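Local coordinates for carbohydrate binding protein, putative, cbp2D (Cellvibrio japonicus, PDB 7B21), which carries, in this X183 c-type cytochrome domain of a longer protein, a covalently bound heme c and probably transfers electrons, perhaps to lytic polysaccharide monooxygenases, at residues 3-9 / 76-81; 9-14 / 81-86. All coordinates share one frame; numbering follows the deposited sequence. Where two conformers were deposited one is given.

How the interactions relate
From the N terminus the chain runs through the loop 3-6 into helix 7-16, and the two contacts bring this beginning against helix 76-86 near the other end. Interaction 1 (3-9 with 76-81) and interaction 2 (9-14 with 81-86) each close a loop of 66 residues, which holds the heme-binding helix 19-23 and helix 58-65. The two closures cross: both first segments come before both second ones, in the same order. Arg9 and Asp81 belong to both contacts, whose centres lie about 6 Å apart. Interaction 1 lies at the surface, while interaction 2 continues along the same helix pair to the heme pocket.

Interaction 1 of 2, residues 3-9 / 76-81; sequences LVGDATR and GQCAAD
Asp81 and Arg9 form a side-on salt bridge where the N-terminal loop enters the first helix of this cytochrome c fold and meets the start of its C-terminal helix. Arg9 NH2 reaches Asp81 OD1 at 3.1 Å in an almost straight bond (178°), in the guanidinium plane and on the syn lone pair. Arg9 NE binds Asp81 OD2 at 2.9 Å, but from above the carboxylate plane, consistent with the 39° between the two flat groups. The bend of the arginine chain at chi3 (-52°) turns NE and NH2 together onto the acid. Asp81 OD1 also accepts from Asp6 N at 2.8 Å and from Gln77 NE2, both out of the carboxylate plane. Three donors thus hold this oxygen of a buried side chain, which would probably stabilise its negative charge.

Asp6 is the N-cap of helix 7-16, its OD1 taking the N-H of Arg9, so the cap residue is tied to both helices. Gln77 NE2 gives a second bond to Val4 O (2.9 Å), well above the carbonyl plane, while a water joins Gln77 OE1 to Val4 N. Gly5 packs closely on the helix, its CA making a C-H...O contact with Ala80 O. Farther out, Leu3 CB lies 4.2 Å from Ala80 CB, and Leu3 CD1 rests 3.5 Å from Gln77 N, over the Gly76-Gln77 peptide.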
ATOM      1  N   LEU A   3       3.965  12.035 -10.444  1.00 11.55           N
ATOM      2  CA  LEU A   3       2.717  11.367 -10.851  1.00 10.80           C
ATOM      3  C   LEU A   3       1.620  11.720  -9.849  1.00 10.25           C
ATOM      4  O   LEU A   3       1.853  11.853  -8.658  1.00 10.66           O
ATOM      5  CB  LEU A   3       2.893   9.850 -10.832  1.00 10.75           C
ATOM      6  CG  LEU A   3       3.989   9.281 -11.724  1.00 11.44           C
ATOM      7  CD1 LEU A   3       4.024   7.792 -11.594  1.00 13.73           C
ATOM      8  CD2 LEU A   3       3.777   9.710 -13.155  1.00 12.95           C
ATOM      9  N   VAL A   4       0.402  11.845 -10.360  1.00 10.36           N
ATOM     10  CA  VAL A   4      -0.758  12.126  -9.515  1.00 10.25           C
ATOM     11  C   VAL A   4      -1.502  10.849  -9.227  1.00  9.35           C
ATOM     12  O   VAL A   4      -1.955  10.159 -10.136  1.00 11.37           O
ATOM     13  CB  VAL A   4      -1.682  13.149 -10.134  1.00 13.99           C
ATOM     14  CG1 VAL A   4      -2.913  13.392  -9.265  1.00 15.29           C
ATOM     15  CG2 VAL A   4      -0.959  14.464 -10.381  1.00 18.63           C
ATOM     16  N   GLY A   5      -1.535  10.437  -7.954  1.00  9.44           N
ATOM     17  CA  GLY A   5      -2.210   9.154  -7.628  1.00  8.59           C
ATOM     18  C   GLY A   5      -3.706   9.260  -7.697  1.00  8.61           C
ATOM     19  O   GLY A   5      -4.280  10.279  -7.278  1.00 10.85           O
ATOM     20  N   ASP A   6      -4.345   8.212  -8.150  1.00  7.64           N
ATOM     21  CA  ASP A   6      -5.812   8.131  -8.213  1.00  8.16           C
ATOM     22  C   ASP A   6      -6.274   7.058  -7.238  1.00  7.49           C
ATOM     23  O   ASP A   6      -6.002   5.876  -7.444  1.00  8.02           O
ATOM     24  CB  ASP A   6      -6.257   7.819  -9.625  1.00  9.13           C
ATOM     25  CG  ASP A   6      -7.760   7.848  -9.744  1.00 10.22           C
ATOM     26  OD1 ASP A   6      -8.415   7.055  -9.179  1.00 14.19           O
ATOM     27  OD2 ASP A   6      -8.239   8.698 -10.414  1.00 22.83           O
ATOM     28  N   ALA A   7      -6.947   7.482  -6.175  1.00  8.39           N
ATOM     29  CA  ALA A   7      -7.367   6.565  -5.111  1.00  8.79           C
ATOM     30  C   ALA A   7      -8.374   5.528  -5.611  1.00  8.80           C
ATOM     31  O   ALA A   7      -8.387   4.405  -5.093  1.00 10.19           O
ATOM     32  CB  ALA A   7      -7.965   7.335  -3.983  1.00  9.20           C
ATOM     33  N   THR A   8      -9.206   5.904  -6.551  1.00  9.38           N
ATOM     34  CA  THR A   8     -10.219   4.977  -7.062  1.00 10.68           C
ATOM     35  C   THR A   8      -9.518   3.834  -7.799  1.00  9.98           C
ATOM     36  O   THR A   8      -9.798   2.631  -7.597  1.00 11.72           O
ATOM     37  CB  THR A   8     -11.248   5.719  -7.932  1.00 12.52           C
ATOM     38  OG1 THR A   8     -11.836   6.734  -7.136  1.00 14.21           O
ATOM     39  CG2 THR A   8     -12.276   4.783  -8.479  1.00 15.37           C
ATOM     40  N   ARG A   9      -8.553   4.154  -8.653  1.00  9.21           N
ATOM     41  CA  ARG A   9      -7.750   3.108  -9.290  1.00  8.88           C
ATOM     42  C   ARG A   9      -6.928   2.321  -8.262  1.00  8.50           C
ATOM     43  O   ARG A   9      -6.790   1.085  -8.371  1.00  9.59           O
ATOM     44  CB  ARG A   9      -6.799   3.659 -10.341  1.00 10.32           C
ATOM     45  CG  ARG A   9      -7.515   4.270 -11.522  1.00 10.80           C
ATOM     46  CD  ARG A   9      -6.596   4.473 -12.688  1.00 12.72           C
ATOM     47  NE  ARG A   9      -5.415   5.186 -12.343  1.00 11.78           N
ATOM     48  CZ  ARG A   9      -4.863   6.126 -13.053  1.00 11.51           C
ATOM     49  NH1 ARG A   9      -5.311   6.373 -14.266  1.00 14.95           N
ATOM     50  NH2 ARG A   9      -3.864   6.813 -12.505  1.00 11.97           N
ATOM     51  N   GLY A  76       5.891   3.051  -9.959  1.00  8.46           N
ATOM     52  CA  GLY A  76       5.345   4.125 -10.801  1.00  8.37           C
ATOM     53  C   GLY A  76       3.907   4.449 -10.465  1.00  7.95           C
ATOM     54  O   GLY A  76       3.560   4.717  -9.322  1.00  8.43           O
ATOM     55  N   GLN A  77       3.060   4.469 -11.500  1.00  7.93           N
ATOM     56  CA  GLN A  77       1.663   4.870 -11.299  1.00  7.90           C
ATOM     57  C   GLN A  77       0.917   3.910 -10.364  1.00  7.78           C
ATOM     58  O   GLN A  77       0.050   4.367  -9.617  1.00  8.51           O
ATOM     59  CB  GLN A  77       0.953   5.005 -12.649  1.00  8.66           C
ATOM     60  CG  GLN A  77      -0.375   5.722 -12.569  1.00  9.35           C
ATOM     61  CD  GLN A  77      -0.285   7.184 -12.227  1.00  9.53           C
ATOM     62  OE1 GLN A  77       0.372   7.965 -12.923  1.00 11.14           O
ATOM     63  NE2 GLN A  77      -0.969   7.605 -11.171  1.00  9.80           N
ATOM     64  N   CYS A  78       1.210   2.621 -10.436  1.00  7.91           N
ATOM     65  CA  CYS A  78       0.582   1.656  -9.505  1.00  8.03           C
ATOM     66  C   CYS A  78       0.824   2.111  -8.083  1.00  7.45           C
ATOM     67  O   CYS A  78      -0.097   2.155  -7.250  1.00  7.75           O
ATOM     68  CB  CYS A  78       1.173   0.270  -9.741  1.00  8.80           C
ATOM     69  SG  CYS A  78       0.605  -0.964  -8.538  0.85  8.34           S
ATOM     70  N   ALA A  79       2.071   2.435  -7.761  1.00  7.28           N
ATOM     71  CA  ALA A  79       2.449   2.816  -6.403  1.00  7.36           C
ATOM     72  C   ALA A  79       1.791   4.144  -6.014  1.00  6.95           C
ATOM     73  O   ALA A  79       1.330   4.290  -4.874  1.00  7.54           O
ATOM     74  CB  ALA A  79       3.956   2.860  -6.286  1.00  7.70           C
ATOM     75  N   ALA A  80       1.757   5.093  -6.938  1.00  6.84           N
ATOM     76  CA  ALA A  80       1.087   6.365  -6.676  1.00  7.12           C
ATOM     77  C   ALA A  80      -0.406   6.167  -6.392  1.00  6.86           C
ATOM     78  O   ALA A  80      -0.964   6.781  -5.501  1.00  7.25           O
ATOM     79  CB  ALA A  80       1.307   7.305  -7.834  1.00  7.46           C
ATOM     80  N   ASP A  81      -1.050   5.340  -7.209  1.00  6.64           N
ATOM     81  CA  ASP A  81      -2.486   5.097  -7.053  1.00  7.07           C
ATOM     82  C   ASP A  81      -2.766   4.419  -5.723  1.00  6.55           C
ATOM     83  O   ASP A  81      -3.720   4.780  -5.009  1.00  6.93           O
ATOM     84  CB  ASP A  81      -3.007   4.272  -8.220  1.00  7.22           C
ATOM     85  CG  ASP A  81      -3.078   4.981  -9.555  1.00  7.87           C
ATOM     86  OD1 ASP A  81      -2.935   6.229  -9.593  1.00  8.22           O
ATOM     87  OD2 ASP A  81      -3.334   4.291 -10.536  1.00  9.85           O
TER
HETATM   88  O   HOH W   1       0.251  10.845 -13.076  1.00 15.46           O

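Interaction 2 of 2, residues 9-14 / 81-86; sequences RGANLW and DIEAFI
Phe85 lies against Gly10, Ala11 and Trp14 of helix 7-16, where the N- and C-terminal helices of the cytochrome c fold cross at -101°, with short-segment axes 7.3 Å apart. Its CB meets the backbone at Gly10 C (3.7 Å). With CG anti to the backbone N (chi1 173°), the ring is laid with one face over Ala11, whose CA sits 3.5 Å from the ring centroid and almost on the normal, a CH-pi contact. On one side of the ring, CD1 and CE1 touch Ala11 CB; on the other, CD2 approaches Gly10 O and CE2 reaches Trp14 CG at 3.6 Å. Trp14 CG thus lies at the Phe85 ring edge, though the two rings are oblique, at 59°.

At Gly10 the backbones meet directly, with no side chain between them: its CA is 4.0 Å from Ile82 CA and makes a C-H...O contact of 3.4 Å with Asp81 O. Beside it, Ile82 CG1 packs on Leu13 CB at 3.7 Å, while Ile82 CG2 lies at the edge of the indole, 3.9 Å from Trp14 CE3. Trp89 completes the aromatic cluster edge-to-face with both Phe85 and Trp14, and Trp14 NE1 donates to Gly24 O. Beyond the Arg9-Asp81 salt bridge the contact is mainly apolar; Trp14 and Ile82 also touch heme c, so it probably supplies part of the apolar lining of the heme pocket.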
ATOM      1  N   ARG A   9      -8.553   4.154  -8.653  1.00  9.21           N
ATOM      2  CA  ARG A   9      -7.750   3.108  -9.290  1.00  8.88           C
ATOM      3  C   ARG A   9      -6.928   2.321  -8.262  1.00  8.50           C
ATOM      4  O   ARG A   9      -6.790   1.085  -8.371  1.00  9.59           O
ATOM      5  CB  ARG A   9      -6.799   3.659 -10.341  1.00 10.32           C
ATOM      6  CG  ARG A   9      -7.515   4.270 -11.522  1.00 10.80           C
ATOM      7  CD  ARG A   9      -6.596   4.473 -12.688  1.00 12.72           C
ATOM      8  NE  ARG A   9      -5.415   5.186 -12.343  1.00 11.78           N
ATOM      9  CZ  ARG A   9      -4.863   6.126 -13.053  1.00 11.51           C
ATOM     10  NH1 ARG A   9      -5.311   6.373 -14.266  1.00 14.95           N
ATOM     11  NH2 ARG A   9      -3.864   6.813 -12.505  1.00 11.97           N
ATOM     12  N   GLY A  10      -6.390   3.008  -7.282  1.00  8.15           N
ATOM     13  CA  GLY A  10      -5.641   2.312  -6.237  1.00  7.80           C
ATOM     14  C   GLY A  10      -6.451   1.297  -5.475  1.00  7.95           C
ATOM     15  O   GLY A  10      -5.898   0.274  -5.054  1.00  8.45           O
ATOM     16  N   ALA A  11      -7.750   1.533  -5.315  1.00  8.23           N
ATOM     17  CA  ALA A  11      -8.646   0.592  -4.614  1.00  9.27           C
ATOM     18  C   ALA A  11      -8.680  -0.733  -5.394  1.00  9.19           C
ATOM     19  O   ALA A  11      -8.787  -1.807  -4.782  1.00 10.86           O
ATOM     20  CB  ALA A  11     -10.028   1.172  -4.473  1.00 10.69           C
ATOM     21  N   ASN A  12      -8.626  -0.682  -6.719  1.00  9.46           N
ATOM     22  CA  ASN A  12      -8.618  -1.884  -7.570  0.50 10.31           C
ATOM     23  C   ASN A  12      -7.246  -2.554  -7.528  1.00  9.15           C
ATOM     24  O   ASN A  12      -7.148  -3.794  -7.398  1.00  9.73           O
ATOM     25  CB  ASN A  12      -8.948  -1.524  -9.014  0.50 12.82           C
ATOM     26  CG  ASN A  12      -8.820  -2.748  -9.880  0.50 15.44           C
ATOM     27  OD1 ASN A  12      -9.508  -3.725  -9.623  0.50 17.00           O
ATOM     28  ND2 ASN A  12      -7.915  -2.706 -10.852  0.50 19.88           N
ATOM     29  N   LEU A  13      -6.196  -1.755  -7.678  1.00  8.63           N
ATOM     30  CA  LEU A  13      -4.823  -2.312  -7.670  1.00  8.61           C
ATOM     31  C   LEU A  13      -4.497  -2.953  -6.321  1.00  7.62           C
ATOM     32  O   LEU A  13      -3.711  -3.904  -6.280  1.00  8.02           O
ATOM     33  CB  LEU A  13      -3.828  -1.199  -7.995  1.00  8.65           C
ATOM     34  CG  LEU A  13      -3.870  -0.708  -9.433  1.00  9.72           C
ATOM     35  CD1 LEU A  13      -3.198   0.654  -9.551  1.00 11.88           C
ATOM     36  CD2 LEU A  13      -3.193  -1.727 -10.359  1.00 12.62           C
ATOM     37  N   TRP A  14      -5.087  -2.478  -5.254  1.00  7.59           N
ATOM     38  CA  TRP A  14      -4.924  -3.073  -3.940  1.00  7.23           C
ATOM     39  C   TRP A  14      -5.216  -4.569  -4.008  1.00  7.28           C
ATOM     40  O   TRP A  14      -4.577  -5.381  -3.306  1.00  7.63           O
ATOM     41  CB  TRP A  14      -5.876  -2.363  -2.986  1.00  7.13           C
ATOM     42  CG  TRP A  14      -5.867  -2.927  -1.619  1.00  7.03           C
ATOM     43  CD1 TRP A  14      -6.773  -3.791  -1.082  1.00  7.62           C
ATOM     44  CD2 TRP A  14      -4.829  -2.769  -0.635  1.00  6.51           C
ATOM     45  NE1 TRP A  14      -6.368  -4.175   0.166  1.00  6.85           N
ATOM     46  CE2 TRP A  14      -5.190  -3.550   0.462  1.00  6.00           C
ATOM     47  CE3 TRP A  14      -3.661  -2.003  -0.580  1.00  7.61           C
ATOM     48  CZ2 TRP A  14      -4.378  -3.638   1.582  1.00  7.30           C
ATOM     49  CZ3 TRP A  14      -2.863  -2.082   0.536  1.00  7.53           C
ATOM     50  CH2 TRP A  14      -3.205  -2.929   1.585  1.00  7.70           C
ATOM     51  N   ASP A  81      -1.050   5.340  -7.209  1.00  6.64           N
ATOM     52  CA  ASP A  81      -2.486   5.097  -7.053  1.00  7.07           C
ATOM     53  C   ASP A  81      -2.766   4.419  -5.723  1.00  6.55           C
ATOM     54  O   ASP A  81      -3.720   4.780  -5.009  1.00  6.93           O
ATOM     55  CB  ASP A  81      -3.007   4.272  -8.220  1.00  7.22           C
ATOM     56  CG  ASP A  81      -3.078   4.981  -9.555  1.00  7.87           C
ATOM     57  OD1 ASP A  81      -2.935   6.229  -9.593  1.00  8.22           O
ATOM     58  OD2 ASP A  81      -3.334   4.291 -10.536  1.00  9.85           O
ATOM     59  N   ILE A  82      -2.001   3.372  -5.386  1.00  6.70           N
ATOM     60  CA  ILE A  82      -2.288   2.685  -4.130  1.00  6.19           C
ATOM     61  C   ILE A  82      -1.960   3.614  -2.950  1.00  6.36           C
ATOM     62  O   ILE A  82      -2.708   3.586  -1.977  1.00  6.70           O
ATOM     63  CB  ILE A  82      -1.564   1.327  -4.055  1.00  6.28           C
ATOM     64  CG1 ILE A  82      -2.049   0.369  -5.137  1.00  6.86           C
ATOM     65  CG2 ILE A  82      -1.810   0.719  -2.677  1.00  7.15           C
ATOM     66  CD1 ILE A  82      -1.356  -0.965  -5.161  1.00  8.09           C
ATOM     67  N   GLU A  83      -0.903   4.399  -3.028  1.00  6.20           N
ATOM     68  CA  GLU A  83      -0.666   5.415  -1.991  1.00  6.26           C
ATOM     69  C   GLU A  83      -1.923   6.242  -1.766  1.00  6.07           C
ATOM     70  O   GLU A  83      -2.349   6.453  -0.631  1.00  7.12           O
ATOM     71  CB  GLU A  83       0.524   6.284  -2.385  1.00  6.41           C
ATOM     72  CG  GLU A  83       0.714   7.492  -1.489  1.00  6.93           C
ATOM     73  CD  GLU A  83       1.832   8.403  -1.995  1.00  7.39           C
ATOM     74  OE1 GLU A  83       1.635   8.992  -3.091  1.00  8.10           O
ATOM     75  OE2 GLU A  83       2.881   8.510  -1.348  1.00  7.51           O
ATOM     76  N   ALA A  84      -2.479   6.762  -2.861  1.00  6.78           N
ATOM     77  CA  ALA A  84      -3.666   7.631  -2.730  1.00  7.21           C
ATOM     78  C   ALA A  84      -4.802   6.856  -2.043  1.00  7.09           C
ATOM     79  O   ALA A  84      -5.515   7.411  -1.194  1.00  8.16           O
ATOM     80  CB  ALA A  84      -4.079   8.156  -4.084  1.00  8.04           C
ATOM     81  N   PHE A  85      -5.002   5.616  -2.418  1.00  7.19           N
ATOM     82  CA  PHE A  85      -6.037   4.789  -1.801  1.00  7.21           C
ATOM     83  C   PHE A  85      -5.789   4.622  -0.296  1.00  6.69           C
ATOM     84  O   PHE A  85      -6.718   4.839   0.510  1.00  8.01           O
ATOM     85  CB  PHE A  85      -6.099   3.435  -2.506  1.00  7.49           C
ATOM     86  CG  PHE A  85      -7.021   2.440  -1.849  1.00  7.58           C
ATOM     87  CD1 PHE A  85      -8.364   2.723  -1.645  1.00  9.09           C
ATOM     88  CD2 PHE A  85      -6.584   1.196  -1.487  1.00  7.90           C
ATOM     89  CE1 PHE A  85      -9.211   1.794  -1.083  1.00  9.97           C
ATOM     90  CE2 PHE A  85      -7.427   0.249  -0.922  1.00  8.73           C
ATOM     91  CZ  PHE A  85      -8.748   0.548  -0.734  1.00  9.45           C
ATOM     92  N   ILE A  86      -4.596   4.247   0.084  1.00  6.56           N
ATOM     93  CA  ILE A  86      -4.280   4.059   1.519  1.00  6.87           C
ATOM     94  C   ILE A  86      -4.524   5.354   2.291  1.00  7.24           C
ATOM     95  O   ILE A  86      -5.026   5.312   3.427  1.00  8.28           O
ATOM     96  CB  ILE A  86      -2.835   3.568   1.665  1.00  6.97           C
ATOM     97  CG1 ILE A  86      -2.691   2.152   1.117  1.00  6.70           C
ATOM     98  CG2 ILE A  86      -2.393   3.650   3.112  1.00  7.26           C
ATOM     99  CD1 ILE A  86      -1.270   1.710   0.975  1.00  7.15           C
TER